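Local coordinates for hypothetical protein (Staphylococcus aureus subsp. aureus, PDB 2IL5) that is of unknown function but belongs to the Activator of Hsp90 ATPase homolog 1-like family, a branch of the Bet v 1-like clan, at residues V9-V14 and L127-R132; V14-E19 and F122-L127; Q41-S46 and E155-K160; N75-I80 and M92-P97. All coordinates share one frame; numbering follows the deposited sequence.

Contact 1: residues V9-V14 and L127-R132; sequences VENEHV and LVEKER
N11 swings its CG beside its own backbone N, anti to the carbonyl carbon (chi1 -70°), and the amide at the end of this short arm meets the backbone of K130. K130 N donates to N11 OD1 over 2.9 Å in a fairly straight bond, although the donor stands well above the plane of the amide, 44° out of it. N11 CB also lies 3.5 Å from V128 O. K130 leaves its backbone with CG anti to the N and stays extended to its tip; its side chain meets that of E10 obliquely in a salt bridge of 3.5 Å between E10 OE1 and K130 NZ. One water joins the same pair, donating to E10 OE1 and accepting from K130 NZ at 2.8 Å. Here the first strand of the antiparallel sheet, 12-22, runs beside strand 118-128, and the two strands give way to loops. V128 N gives its hydrogen to E12 O at 2.8 Å, and Y139 of the long C-terminal helix bonds both V128 O and E12 N through its hydroxyl. On one face of the sheet H13 and L127 form a non-hydrogen-bonded pair: L127 CD2 sits over the centre of the imidazole, 3.9 Å from its centroid and 13° off the normal, a CH-pi contact. On the helix side V14 and V128 cross at about a right angle, their CG1 atoms at 3.4 Å, tighter than usual for two methyl groups. The carboxylate of E12 turns to K143 of that helix in a salt bridge.

Contact 2: residues V14-E19 and F122-L127; sequences VEVEIE and FYYRSL
E15 and Y123 cross obliquely on one face of the sheet, with the carboxylate turned 78° from the plane of the phenol ring and its OE2 at the ring edge, in plane. Y123 OH donates to E15 OE2; the modelled 2.4 Å is very short, and its exact length is doubtful. R125 NH1 reaches the same hydroxyl, also in the ring plane, with a 3.0 Å bond that lies close to the guanidinium plane as well. The aliphatic parts of E15 and R125 lie side by side, CG to CG 4.0 Å apart. The other face, turned to the C-terminal helix, is largely apolar at F122, V16 and I18, while Y124 and S126 add hydroxyls that bond Y146 and D104. V16 brings CB to Y124 CD2 at 4.0 Å, and its CG1, anti to the backbone N (chi1 168°), comes to the edge of the F122 ring. Strands 12-22 and 118-128 are joined by three antiparallel hydrogen-bonded pairs, V14 with S126, V16 with Y124 and I18 with F122, at one margin of the Bet v 1-like sheet. On the E15 face, the tyrosine hydroxyl accepts from R125 NH1 with a carboxylate close by, an arrangement that may polarise the phenol.

Contact 3: residues Q41-S46 and E155-K160; sequences QWFMTS and ELMFDK
M157, a selenomethionine on the long C-terminal helix, reaches into the loop 41-46 beside W42. Its CB lies 4.2 Å from W42 CE3, at the benzo side of the indole. CG rests against W42 O at 3.3 Å. A chi2 of -176° sets SE anti to CA, 3.8 Å from M44 N; the selenium stands obliquely to the F43 ring, 5.1 Å from its centroid, in a Met-aromatic contact. A bend at chi3 carries CE to 3.8 Å from M44 SE, where the two selenomethionine side chains cross obliquely. One turn on, K160 lays CG against Q41 O at 3.6 Å and ends with NZ near S46 CB. W42 CZ3 meets the F158 ring at its edge, 4.0 Å from CD1, while W42 NE1 is bonded to A32 O and F158 also meets F122 edge-to-face. In this helix-grip fold, the loop following helix 36-39 is thus held against the helix that lies across the sheet. Selenium and aromatic carbons occupy the middle, and methylenes of M157 and K160 also lie against the backbone oxygens of W42 and Q41; the contact consequently rests mainly on van der Waals packing, with little directional bonding.

Contact 4: residues N75-I80 and M92-P97; sequences NVIEGI and MTIGMP
The beta hairpin of strands 74-85 and 89-94 in the antiparallel sheet holds this contact, where the second strand gives way to a loop at G95. The segments run antiparallel, their short axes 150° apart. T93 N donates to I80 O at 2.9 Å, and further along G95 N donates to E78 O at 2.8 Å. Between these two bonds a side chain enters the backbone pattern. T93 places OG1 between its backbone N and carbonyl carbon (chi1 79°), where the hydroxyl accepts from I80 N over 3.1 Å with a distinctly bent angle of 139°. The same hydroxyl donates to G95 O at 2.6 Å, so one oxygen links the strand to the start of the loop. T93 O is bonded by Y63 OH and also faces G79 CA, 3.5 Å away in a CA-H...O contact; the lack of a side chain on G79 is what allows this approach. The positive phi of G95 likewise suits glycine, and a bound sodium ion lies close to it. E78, by contrast, turns its carboxylate to K62 in a salt bridge. I77 and I94 lie side by side, CG2 to CD1. In the loop beyond G95, M96 crosses I80 at about a right angle, CE meeting I80 CD1 at 3.6 Å, and P97 CD touches I80 CG1 at 3.9 Å.

How the contacts relate
From the N terminus, residues 9-14 close the widest loop onto 127-132 in contact 1, and contact 2 nests inside it, continuing the pairing of the same two strands and sharing V14 and L127. The chain next passes through 41-46, whose partner on the C-terminal helix lies beyond strand 118-128, so contact 3 crosses contacts 1 and 2. Contact 4 closes a short hairpin nested within all three. Contacts 1, 2 and 4 thus tie parts of one sheet, while contact 3 fixes the loop to the helix. I18 and F122 of contact 2 touch F158 of contact 3; F43 and M44 touch I77, M92 and I94 of contact 4.

Contact 1: residues V9-V14 and L127-R132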
# COMPACT_ATOMS: atom_id res chain seq x y z
N VAL A 9 2.67 1.36 25.70
CA VAL A 9 4.01 0.76 25.62
C VAL A 9 3.99 -0.69 25.10
O VAL A 9 5.04 -1.23 24.72
CB VAL A 9 4.84 0.92 26.94
CG1 VAL A 9 4.17 0.22 28.15
CG2 VAL A 9 6.30 0.47 26.74
N GLU A 10 2.79 -1.29 25.01
CA GLU A 10 2.63 -2.74 24.81
C GLU A 10 2.22 -3.17 23.39
O GLU A 10 2.23 -4.36 23.07
CB GLU A 10 1.69 -3.32 25.89
CG GLU A 10 2.31 -3.27 27.30
CD GLU A 10 1.48 -3.97 28.37
OE1 GLU A 10 0.58 -4.77 28.02
OE2 GLU A 10 1.74 -3.73 29.57
N ASN A 11 1.85 -2.20 22.56
CA ASN A 11 1.50 -2.44 21.18
C ASN A 11 2.75 -2.73 20.37
O ASN A 11 3.75 -2.00 20.51
CB ASN A 11 0.81 -1.23 20.58
CG ASN A 11 -0.60 -1.00 21.14
OD1 ASN A 11 -1.17 -1.83 21.85
ND2 ASN A 11 -1.16 0.15 20.79
N GLU A 12 2.70 -3.78 19.55
CA GLU A 12 3.85 -4.20 18.74
C GLU A 12 3.46 -4.11 17.29
O GLU A 12 2.28 -4.06 16.96
CB GLU A 12 4.27 -5.65 19.04
CG GLU A 12 4.71 -5.89 20.46
CD GLU A 12 4.63 -7.36 20.86
OE1 GLU A 12 4.55 -8.24 19.98
OE2 GLU A 12 4.67 -7.65 22.08
N HIS A 13 4.49 -4.10 16.43
CA HIS A 13 4.35 -3.95 15.01
C HIS A 13 4.22 -5.30 14.33
O HIS A 13 4.85 -6.25 14.72
CB HIS A 13 5.58 -3.25 14.43
CG HIS A 13 5.74 -1.82 14.88
ND1 HIS A 13 5.03 -0.77 14.33
CD2 HIS A 13 6.58 -1.26 15.79
CE1 HIS A 13 5.39 0.36 14.90
NE2 HIS A 13 6.34 0.09 15.79
N VAL A 14 3.39 -5.38 13.29
CA VAL A 14 3.64 -6.40 12.31
C VAL A 14 4.33 -5.78 11.09
O VAL A 14 4.09 -4.61 10.75
CB VAL A 14 2.41 -7.29 11.96
CG1 VAL A 14 1.75 -7.83 13.25
CG2 VAL A 14 1.44 -6.58 11.15
N LEU A 127 1.14 -1.00 13.50
CA LEU A 127 1.04 -1.24 14.95
C LEU A 127 -0.21 -1.99 15.26
O LEU A 127 -1.28 -1.54 14.86
CB LEU A 127 0.97 0.08 15.71
CG LEU A 127 2.23 0.52 16.38
CD1 LEU A 127 1.95 1.83 17.03
CD2 LEU A 127 2.67 -0.51 17.44
N VAL A 128 -0.10 -3.12 15.93
CA VAL A 128 -1.33 -3.84 16.34
C VAL A 128 -1.73 -3.62 17.83
O VAL A 128 -0.94 -3.68 18.75
CB VAL A 128 -1.53 -5.27 15.66
CG1 VAL A 128 -0.27 -5.77 15.00
CG2 VAL A 128 -2.24 -6.35 16.58
N GLU A 129 -2.97 -3.24 18.02
CA GLU A 129 -3.41 -2.87 19.35
C GLU A 129 -3.59 -4.12 20.20
O GLU A 129 -4.19 -5.13 19.77
CB GLU A 129 -4.68 -2.04 19.29
CG GLU A 129 -4.70 -0.91 20.29
CD GLU A 129 -4.11 0.39 19.74
OE1 GLU A 129 -3.07 0.33 19.03
OE2 GLU A 129 -4.70 1.47 20.03
N LYS A 130 -3.05 -4.05 21.41
CA LYS A 130 -3.22 -5.13 22.35
C LYS A 130 -4.53 -4.91 23.08
O LYS A 130 -4.87 -3.80 23.46
CB LYS A 130 -2.02 -5.22 23.29
CG LYS A 130 -1.93 -6.60 23.99
CD LYS A 130 -0.75 -6.62 24.92
CE LYS A 130 -0.48 -8.00 25.31
NZ LYS A 130 0.53 -7.90 26.38
N GLU A 131 -5.33 -5.96 23.17
CA GLU A 131 -6.61 -5.84 23.84
C GLU A 131 -6.50 -6.08 25.35
O GLU A 131 -5.60 -6.74 25.82
CB GLU A 131 -7.62 -6.75 23.13
CG GLU A 131 -7.79 -6.34 21.63
CD GLU A 131 -8.73 -7.22 20.82
OE1 GLU A 131 -8.52 -7.33 19.58
OE2 GLU A 131 -9.67 -7.83 21.40
N ARG A 132 -7.42 -5.48 26.10
CA ARG A 132 -7.59 -5.72 27.53
C ARG A 132 -7.49 -7.20 27.92
O ARG A 132 -8.25 -8.03 27.41
CB ARG A 132 -8.94 -5.20 27.95
CG ARG A 132 -9.04 -3.69 27.94
CD ARG A 132 -10.37 -3.27 28.51
NE ARG A 132 -10.57 -1.84 28.37
CZ ARG A 132 -11.70 -1.20 28.65
NH1 ARG A 132 -12.76 -1.85 29.08
NH2 ARG A 132 -11.76 0.10 28.51
O HOH W 1 -0.34 -6.91 28.84

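Contact 2: residues V14-E19 and F122-L127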
# COMPACT_ATOMS: atom_id res chain seq x y z
N VAL A 14 3.39 -5.38 13.29
CA VAL A 14 3.64 -6.40 12.31
C VAL A 14 4.33 -5.78 11.09
O VAL A 14 4.09 -4.61 10.75
CB VAL A 14 2.41 -7.29 11.96
CG1 VAL A 14 1.75 -7.83 13.25
CG2 VAL A 14 1.44 -6.58 11.15
N GLU A 15 5.16 -6.60 10.45
CA GLU A 15 5.87 -6.24 9.28
C GLU A 15 5.59 -7.19 8.14
O GLU A 15 5.66 -8.40 8.30
CB GLU A 15 7.38 -6.17 9.59
CG GLU A 15 7.66 -5.10 10.62
CD GLU A 15 9.08 -5.06 11.08
OE1 GLU A 15 9.50 -5.98 11.79
OE2 GLU A 15 9.79 -4.09 10.74
N VAL A 16 5.30 -6.61 6.98
CA VAL A 16 5.04 -7.36 5.78
C VAL A 16 6.15 -7.07 4.77
O VAL A 16 6.50 -5.93 4.54
CB VAL A 16 3.57 -7.06 5.25
CG1 VAL A 16 3.35 -7.59 3.85
CG2 VAL A 16 2.51 -7.68 6.24
N GLU A 17 6.72 -8.12 4.21
CA GLU A 17 7.80 -7.99 3.25
C GLU A 17 7.38 -8.75 2.03
O GLU A 17 7.15 -9.95 2.10
CB GLU A 17 9.11 -8.54 3.81
CG GLU A 17 9.69 -7.67 4.94
CD GLU A 17 10.94 -8.25 5.51
OE1 GLU A 17 10.84 -9.31 6.17
OE2 GLU A 17 12.03 -7.67 5.30
N ILE A 18 7.26 -8.04 0.92
CA ILE A 18 6.85 -8.66 -0.35
C ILE A 18 7.83 -8.34 -1.48
O ILE A 18 8.19 -7.19 -1.68
CB ILE A 18 5.38 -8.29 -0.75
CG1 ILE A 18 4.37 -8.84 0.29
CG2 ILE A 18 5.07 -8.81 -2.17
CD1 ILE A 18 2.91 -8.50 0.03
N GLU A 19 8.27 -9.37 -2.19
CA GLU A 19 9.07 -9.20 -3.42
C GLU A 19 8.26 -9.60 -4.65
O GLU A 19 7.71 -10.71 -4.70
CB GLU A 19 10.37 -10.01 -3.37
CG GLU A 19 11.13 -9.97 -4.68
CD GLU A 19 12.42 -10.78 -4.68
OE1 GLU A 19 12.63 -11.61 -3.77
OE2 GLU A 19 13.23 -10.58 -5.60
N PHE A 122 8.78 -4.49 -1.39
CA PHE A 122 7.77 -3.79 -0.62
C PHE A 122 7.92 -4.13 0.86
O PHE A 122 7.95 -5.30 1.22
CB PHE A 122 6.35 -4.15 -1.17
CG PHE A 122 5.19 -3.70 -0.27
CD1 PHE A 122 4.66 -2.41 -0.37
CD2 PHE A 122 4.61 -4.61 0.66
CE1 PHE A 122 3.58 -2.04 0.42
CE2 PHE A 122 3.53 -4.25 1.47
CZ PHE A 122 3.00 -2.98 1.35
N TYR A 123 7.98 -3.10 1.69
CA TYR A 123 7.99 -3.27 3.15
C TYR A 123 6.82 -2.50 3.77
O TYR A 123 6.59 -1.38 3.38
CB TYR A 123 9.31 -2.72 3.72
CG TYR A 123 9.29 -2.56 5.22
CD1 TYR A 123 9.53 -3.63 6.06
CD2 TYR A 123 9.04 -1.31 5.81
CE1 TYR A 123 9.55 -3.48 7.48
CE2 TYR A 123 9.07 -1.15 7.20
CZ TYR A 123 9.33 -2.26 8.04
OH TYR A 123 9.31 -2.12 9.41
N TYR A 124 6.12 -3.09 4.72
CA TYR A 124 5.03 -2.44 5.41
C TYR A 124 5.12 -2.71 6.90
O TYR A 124 5.37 -3.85 7.31
CB TYR A 124 3.73 -2.97 4.86
CG TYR A 124 2.43 -2.68 5.62
CD1 TYR A 124 1.72 -1.49 5.42
CD2 TYR A 124 1.88 -3.65 6.48
CE1 TYR A 124 0.48 -1.26 6.06
CE2 TYR A 124 0.67 -3.43 7.16
CZ TYR A 124 -0.04 -2.25 6.93
OH TYR A 124 -1.23 -2.06 7.62
N ARG A 125 4.88 -1.66 7.69
CA ARG A 125 4.87 -1.75 9.15
C ARG A 125 3.56 -1.19 9.72
O ARG A 125 3.13 -0.10 9.35
CB ARG A 125 6.05 -1.01 9.74
CG ARG A 125 6.25 -1.40 11.17
CD ARG A 125 7.41 -0.72 11.85
NE ARG A 125 7.49 0.73 11.74
CZ ARG A 125 8.35 1.39 10.95
NH1 ARG A 125 9.16 0.75 10.10
NH2 ARG A 125 8.38 2.70 10.96
N SER A 126 2.91 -1.96 10.58
CA SER A 126 1.66 -1.53 11.20
C SER A 126 1.59 -1.92 12.66
O SER A 126 1.91 -3.03 13.00
CB SER A 126 0.46 -2.16 10.49
OG SER A 126 -0.74 -1.65 11.07
N LEU A 127 1.14 -1.00 13.50
CA LEU A 127 1.04 -1.24 14.95
C LEU A 127 -0.21 -1.99 15.26
O LEU A 127 -1.28 -1.54 14.86
CB LEU A 127 0.97 0.08 15.71
CG LEU A 127 2.23 0.52 16.38
CD1 LEU A 127 1.95 1.83 17.03
CD2 LEU A 127 2.67 -0.51 17.44

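Contact 3: residues Q41-S46 and E155-K160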
# COMPACT_ATOMS: atom_id res chain seq x y z
N GLN A 41 -7.15 3.10 -9.55
CA GLN A 41 -7.51 1.81 -10.07
C GLN A 41 -7.06 0.64 -9.21
O GLN A 41 -7.55 -0.47 -9.42
CB GLN A 41 -6.98 1.63 -11.50
CG GLN A 41 -7.45 2.70 -12.48
CD GLN A 41 -6.96 2.47 -13.91
OE1 GLN A 41 -7.25 1.44 -14.52
NE2 GLN A 41 -6.23 3.44 -14.46
N TRP A 42 -6.19 0.87 -8.23
CA TRP A 42 -5.61 -0.27 -7.50
C TRP A 42 -5.26 -0.06 -6.05
O TRP A 42 -5.25 -1.01 -5.29
CB TRP A 42 -4.37 -0.84 -8.22
CG TRP A 42 -3.13 0.01 -8.08
CD1 TRP A 42 -2.74 1.02 -8.92
CD2 TRP A 42 -2.10 -0.12 -7.07
NE1 TRP A 42 -1.53 1.55 -8.47
CE2 TRP A 42 -1.12 0.87 -7.36
CE3 TRP A 42 -1.91 -0.95 -5.95
CZ2 TRP A 42 0.04 1.04 -6.55
CZ3 TRP A 42 -0.76 -0.79 -5.17
CH2 TRP A 42 0.20 0.20 -5.49
N PHE A 43 -4.92 1.16 -5.66
CA PHE A 43 -4.38 1.39 -4.32
C PHE A 43 -5.49 1.67 -3.33
O PHE A 43 -5.96 2.80 -3.25
CB PHE A 43 -3.39 2.56 -4.34
CG PHE A 43 -2.61 2.69 -3.09
CD1 PHE A 43 -2.97 3.62 -2.12
CD2 PHE A 43 -1.51 1.87 -2.85
CE1 PHE A 43 -2.25 3.73 -0.92
CE2 PHE A 43 -0.79 1.97 -1.65
CZ PHE A 43 -1.17 2.92 -0.70
N MSE A 44 -5.88 0.63 -2.59
CA MSE A 44 -7.00 0.63 -1.62
C MSE A 44 -8.34 1.00 -2.24
O MSE A 44 -9.28 1.35 -1.55
CB MSE A 44 -6.71 1.56 -0.44
CG MSE A 44 -5.30 1.53 0.07
SE MSE A 44 -5.05 0.22 1.45
CE MSE A 44 -6.40 0.75 2.77
N THR A 45 -8.40 0.93 -3.55
CA THR A 45 -9.60 1.28 -4.25
C THR A 45 -9.62 0.62 -5.64
O THR A 45 -8.72 -0.17 -5.96
CB THR A 45 -9.71 2.81 -4.28
OG1 THR A 45 -11.03 3.20 -4.67
CG2 THR A 45 -8.64 3.41 -5.19
N SER A 46 -10.64 0.90 -6.45
CA SER A 46 -10.64 0.45 -7.85
C SER A 46 -11.45 1.42 -8.70
O SER A 46 -12.13 2.30 -8.14
CB SER A 46 -11.17 -0.99 -8.00
OG SER A 46 -12.54 -1.03 -7.67
N GLU A 155 -1.13 -8.52 -1.75
CA GLU A 155 -1.08 -9.41 -2.92
C GLU A 155 -2.19 -9.10 -3.90
O GLU A 155 -1.93 -9.03 -5.11
CB GLU A 155 -1.20 -10.89 -2.56
CG GLU A 155 -0.03 -11.51 -1.80
CD GLU A 155 1.32 -11.44 -2.51
OE1 GLU A 155 1.34 -11.32 -3.74
OE2 GLU A 155 2.36 -11.56 -1.83
N LEU A 156 -3.42 -8.97 -3.40
CA LEU A 156 -4.59 -8.72 -4.27
C LEU A 156 -4.45 -7.37 -4.94
O LEU A 156 -4.83 -7.22 -6.09
CB LEU A 156 -5.91 -8.73 -3.51
CG LEU A 156 -6.71 -9.97 -3.20
CD1 LEU A 156 -7.85 -9.58 -2.25
CD2 LEU A 156 -7.24 -10.61 -4.45
N MSE A 157 -3.92 -6.40 -4.19
CA MSE A 157 -3.62 -5.06 -4.71
C MSE A 157 -2.55 -5.00 -5.80
O MSE A 157 -2.67 -4.23 -6.75
CB MSE A 157 -3.13 -4.16 -3.59
CG MSE A 157 -4.17 -3.23 -3.07
SE MSE A 157 -3.32 -2.09 -1.73
CE MSE A 157 -4.04 -3.03 -0.23
N PHE A 158 -1.47 -5.75 -5.61
CA PHE A 158 -0.36 -5.71 -6.55
C PHE A 158 -0.75 -6.45 -7.81
O PHE A 158 -0.25 -6.14 -8.89
CB PHE A 158 0.89 -6.34 -5.95
CG PHE A 158 1.39 -5.65 -4.74
CD1 PHE A 158 1.19 -4.28 -4.55
CD2 PHE A 158 2.10 -6.36 -3.79
CE1 PHE A 158 1.68 -3.64 -3.42
CE2 PHE A 158 2.59 -5.70 -2.69
CZ PHE A 158 2.37 -4.35 -2.50
N ASP A 159 -1.61 -7.44 -7.69
CA ASP A 159 -1.94 -8.12 -8.92
C ASP A 159 -3.01 -7.35 -9.74
O ASP A 159 -2.99 -7.33 -10.96
CB ASP A 159 -1.95 -9.67 -8.83
CG ASP A 159 -3.10 -10.25 -8.05
OD1 ASP A 159 -4.25 -9.78 -8.14
OD2 ASP A 159 -2.85 -11.30 -7.39
N LYS A 160 -3.84 -6.59 -9.03
CA LYS A 160 -4.60 -5.51 -9.64
C LYS A 160 -3.72 -4.41 -10.27
O LYS A 160 -3.94 -4.01 -11.40
CB LYS A 160 -5.53 -4.93 -8.61
CG LYS A 160 -6.47 -3.93 -9.16
CD LYS A 160 -7.88 -4.28 -8.75
CE LYS A 160 -8.28 -3.87 -7.35
NZ LYS A 160 -9.74 -4.31 -7.26

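Contact 4: residues N75-I80 and M92-P97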
# COMPACT_ATOMS: atom_id res chain seq x y z
N ASN A 75 -14.92 3.74 2.97
CA ASN A 75 -13.57 3.66 3.51
C ASN A 75 -12.82 4.91 3.12
O ASN A 75 -12.74 5.23 1.93
CB ASN A 75 -12.81 2.48 2.91
CG ASN A 75 -12.46 1.46 3.93
OD1 ASN A 75 -13.34 0.78 4.49
ND2 ASN A 75 -11.13 1.34 4.22
N VAL A 76 -12.25 5.60 4.12
CA VAL A 76 -11.38 6.76 3.90
C VAL A 76 -9.93 6.38 4.21
O VAL A 76 -9.60 5.87 5.28
CB VAL A 76 -11.84 8.03 4.69
CG1 VAL A 76 -10.95 9.21 4.36
CG2 VAL A 76 -13.30 8.37 4.38
N ILE A 77 -9.06 6.60 3.24
CA ILE A 77 -7.69 6.28 3.35
C ILE A 77 -6.94 7.57 3.04
O ILE A 77 -7.11 8.17 1.97
CB ILE A 77 -7.28 5.11 2.41
CG1 ILE A 77 -8.19 3.90 2.62
CG2 ILE A 77 -5.80 4.75 2.54
CD1 ILE A 77 -9.19 3.62 1.46
N GLU A 78 -6.12 7.99 3.99
CA GLU A 78 -5.32 9.22 3.87
C GLU A 78 -3.92 8.96 4.33
O GLU A 78 -3.69 8.13 5.18
CB GLU A 78 -5.90 10.32 4.75
CG GLU A 78 -7.22 10.85 4.30
CD GLU A 78 -7.64 12.01 5.16
OE1 GLU A 78 -7.46 11.92 6.41
OE2 GLU A 78 -8.14 13.02 4.59
N GLY A 79 -2.98 9.75 3.81
CA GLY A 79 -1.61 9.67 4.25
C GLY A 79 -0.78 10.68 3.51
O GLY A 79 -1.29 11.60 2.84
N ILE A 80 0.52 10.47 3.61
CA ILE A 80 1.53 11.42 3.19
C ILE A 80 2.61 10.72 2.39
O ILE A 80 3.01 9.61 2.74
CB ILE A 80 2.19 12.10 4.45
CG1 ILE A 80 1.23 13.06 5.14
CG2 ILE A 80 3.43 12.85 4.07
CD1 ILE A 80 0.72 14.11 4.24
N MSE A 92 5.86 6.18 2.02
CA MSE A 92 4.62 6.84 2.27
C MSE A 92 4.00 6.31 3.58
O MSE A 92 4.40 5.24 4.09
CB MSE A 92 3.68 6.69 1.06
CG MSE A 92 3.25 5.29 0.74
SE MSE A 92 2.39 5.08 -0.95
CE MSE A 92 0.86 6.21 -0.59
N THR A 93 3.06 7.09 4.12
CA THR A 93 2.21 6.64 5.22
C THR A 93 0.79 6.21 4.77
O THR A 93 0.23 6.69 3.75
CB THR A 93 2.07 7.65 6.36
OG1 THR A 93 1.12 8.65 6.01
CG2 THR A 93 3.39 8.28 6.75
N ILE A 94 0.27 5.27 5.55
CA ILE A 94 -1.15 4.91 5.60
C ILE A 94 -1.59 5.40 6.97
O ILE A 94 -1.15 4.91 7.99
CB ILE A 94 -1.37 3.42 5.51
CG1 ILE A 94 -0.94 2.91 4.15
CG2 ILE A 94 -2.87 3.09 5.69
CD1 ILE A 94 -2.12 2.84 3.12
N GLY A 95 -2.41 6.44 7.00
CA GLY A 95 -2.65 7.14 8.25
C GLY A 95 -2.01 8.50 8.24
O GLY A 95 -0.92 8.71 7.70
N MSE A 96 -2.70 9.42 8.88
CA MSE A 96 -2.37 10.82 8.81
C MSE A 96 -1.58 11.21 10.09
O MSE A 96 -2.11 11.11 11.21
CB MSE A 96 -3.70 11.57 8.64
CG MSE A 96 -3.63 12.90 7.91
SE MSE A 96 -2.80 12.91 6.14
CE MSE A 96 -2.28 14.81 6.16
N PRO A 97 -0.28 11.59 9.94
CA PRO A 97 0.57 12.01 11.06
C PRO A 97 -0.16 12.83 12.11
O PRO A 97 0.31 12.94 13.24
CB PRO A 97 1.65 12.86 10.38
CG PRO A 97 1.80 12.27 8.99
CD PRO A 97 0.46 11.60 8.65